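Local structure of putative XRE-family transcriptional regulator (Rhodococcus sp., 2OFY) at the interface of chains A and B. The protein probably binds DNA through a helix-turn-helix domain of the XRE family and is thought to act as a transcriptional regulator. Sequence-based numbering; all coordinates share one arbitrary frame. Chains: chain A/B, Putative XRE-family transcriptional regulator.

The interface of chains A and B. Residues chain A 55-57, 60; chain B 55-57, 60.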
ATOM      1  N   PRO A  55      -4.418   4.970   4.294  1.00 19.72           N
ATOM      2  CA  PRO A  55      -3.434   4.071   4.959  1.00 19.10           C
ATOM      3  C   PRO A  55      -2.137   3.935   4.146  1.00 19.38           C
ATOM      4  O   PRO A  55      -2.179   3.865   2.908  1.00 18.98           O
ATOM      5  CB  PRO A  55      -4.170   2.723   5.021  1.00 20.28           C
ATOM      6  CG  PRO A  55      -5.616   3.088   4.953  1.00 22.25           C
ATOM      7  CD  PRO A  55      -5.726   4.318   4.111  1.00 22.33           C
ATOM      8  N   ALA A  56      -1.010   3.937   4.830  1.00 17.60           N
ATOM      9  CA  ALA A  56       0.301   3.954   4.155  1.00 18.88           C
ATOM     10  C   ALA A  56       0.674   2.521   3.737  1.00 19.02           C
ATOM     11  O   ALA A  56       0.459   1.568   4.491  1.00 18.37           O
ATOM     12  CB  ALA A  56       1.396   4.526   5.090  1.00 21.12           C
ATOM     13  N   PHE A  57       1.244   2.381   2.531  1.00 18.24           N
ATOM     14  CA  PHE A  57       1.621   1.056   2.023  1.00 18.00           C
ATOM     15  C   PHE A  57       2.526   0.327   3.024  1.00 17.69           C
ATOM     16  O   PHE A  57       2.308  -0.870   3.325  1.00 18.19           O
ATOM     17  CB  PHE A  57       2.444   1.207   0.724  1.00 17.96           C
ATOM     18  CG  PHE A  57       2.928  -0.111   0.200  1.00 18.69           C
ATOM     19  CD1 PHE A  57       2.028  -1.029  -0.362  1.00 17.14           C
ATOM     20  CD2 PHE A  57       4.290  -0.455   0.295  1.00 24.17           C
ATOM     21  CE1 PHE A  57       2.488  -2.277  -0.786  1.00 22.73           C
ATOM     22  CE2 PHE A  57       4.732  -1.708  -0.156  1.00 25.02           C
ATOM     23  CZ  PHE A  57       3.828  -2.607  -0.676  1.00 22.03           C
ATOM     24  N   ILE A  60       0.662  -0.972   6.175  1.00 18.93           N
ATOM     25  CA  ILE A  60      -0.197  -2.126   5.933  1.00 18.53           C
ATOM     26  C   ILE A  60       0.689  -3.373   5.696  1.00 18.73           C
ATOM     27  O   ILE A  60       0.384  -4.485   6.189  1.00 20.24           O
ATOM     28  CB  ILE A  60      -1.156  -1.854   4.787  1.00 19.57           C
ATOM     29  CG1 ILE A  60      -2.078  -0.665   5.119  1.00 19.01           C
ATOM     30  CG2 ILE A  60      -1.914  -3.096   4.433  1.00 19.80           C
ATOM     31  CD1 ILE A  60      -2.872  -0.789   6.448  1.00 20.73           C
TER
ATOM     32  N   PRO B  55       4.045   6.433   0.388  1.00 21.96           N
ATOM     33  CA  PRO B  55       2.992   6.110  -0.604  1.00 20.63           C
ATOM     34  C   PRO B  55       1.812   5.341  -0.012  1.00 19.82           C
ATOM     35  O   PRO B  55       1.981   4.552   0.944  1.00 19.82           O
ATOM     36  CB  PRO B  55       3.700   5.227  -1.638  1.00 22.66           C
ATOM     37  CG  PRO B  55       4.965   4.866  -0.996  1.00 23.29           C
ATOM     38  CD  PRO B  55       5.349   5.865   0.024  1.00 23.81           C
ATOM     39  N   ALA B  56       0.633   5.594  -0.559  1.00 19.19           N
ATOM     40  CA  ALA B  56      -0.610   5.063   0.001  1.00 18.61           C
ATOM     41  C   ALA B  56      -0.666   3.596  -0.398  1.00 18.99           C
ATOM     42  O   ALA B  56      -0.341   3.240  -1.564  1.00 17.92           O
ATOM     43  CB  ALA B  56      -1.791   5.781  -0.642  1.00 20.53           C
ATOM     44  N   PHE B  57      -1.132   2.753   0.527  1.00 17.50           N
ATOM     45  CA  PHE B  57      -1.348   1.345   0.215  1.00 17.48           C
ATOM     46  C   PHE B  57      -2.183   1.135  -1.040  1.00 19.48           C
ATOM     47  O   PHE B  57      -1.776   0.322  -1.917  1.00 19.26           O
ATOM     48  CB  PHE B  57      -2.110   0.646   1.414  1.00 17.84           C
ATOM     49  CG  PHE B  57      -2.412  -0.799   1.114  1.00 17.10           C
ATOM     50  CD1 PHE B  57      -1.327  -1.728   1.066  1.00 21.20           C
ATOM     51  CD2 PHE B  57      -3.704  -1.204   0.812  1.00 19.31           C
ATOM     52  CE1 PHE B  57      -1.578  -3.081   0.705  1.00 22.65           C
ATOM     53  CE2 PHE B  57      -3.967  -2.552   0.513  1.00 21.71           C
ATOM     54  CZ  PHE B  57      -2.880  -3.461   0.454  1.00 21.21           C
ATOM     55  N   ILE B  60      -0.348   1.973  -4.387  1.00 16.98           N
ATOM     56  CA  ILE B  60       0.606   0.932  -4.801  1.00 17.36           C
ATOM     57  C   ILE B  60      -0.136  -0.358  -5.232  1.00 17.03           C
ATOM     58  O   ILE B  60       0.174  -0.967  -6.291  1.00 18.15           O
ATOM     59  CB  ILE B  60       1.579   0.652  -3.649  1.00 17.81           C
ATOM     60  CG1 ILE B  60       2.347   1.917  -3.284  1.00 15.70           C
ATOM     61  CG2 ILE B  60       2.593  -0.431  -4.109  1.00 16.94           C
ATOM     62  CD1 ILE B  60       3.024   2.666  -4.475  1.00 17.94           C
TER
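The backbone N-H of A:Phe57 gives a nearly straight hydrogen bond, 171° at the hydrogen, to the carbonyl oxygen of B:Pro55, with 2.8 Å between A:Phe57 N and B:Pro55 O. This donor lies in the carbonyl plane. Its counterpart, B:Phe57 N to A:Pro55 O, is also 2.8 Å long, but its donor is tilted 18° from the plane. The pair brackets A:Ala56 and B:Ala56, which form an antiparallel beta bridge just ahead of helix 57-66 in chain A and helix 57-67 in chain B. Each bond thus uses the first N-H of a helix, and A:Phe57 CA packs against B:Phe57 CA at 3.5 Å.

Both phenylalanines hold CG anti to the backbone N (chi1 177°), which swings each ring across to the partner's helix. There the B:Phe57 side chain crosses that of A:Ile60 at about a right angle, and the CG2 methyl sits over one ring face, 3.6 Å above the plane and shifted toward the rim. B:Ile60 CG2 covers a face of the A:Phe57 ring in the same manner, while A:Phe57 CD1 also touches B:Ile60 CB at 3.7 Å. Between the two rings, A:Phe57 CD1 and B:Phe57 CD1 meet at 3.7 Å. Backbone pairing and the reciprocal packing of phenylalanine on isoleucine together join the two copies in this near-symmetric patch, which may support a dimer of the regulator.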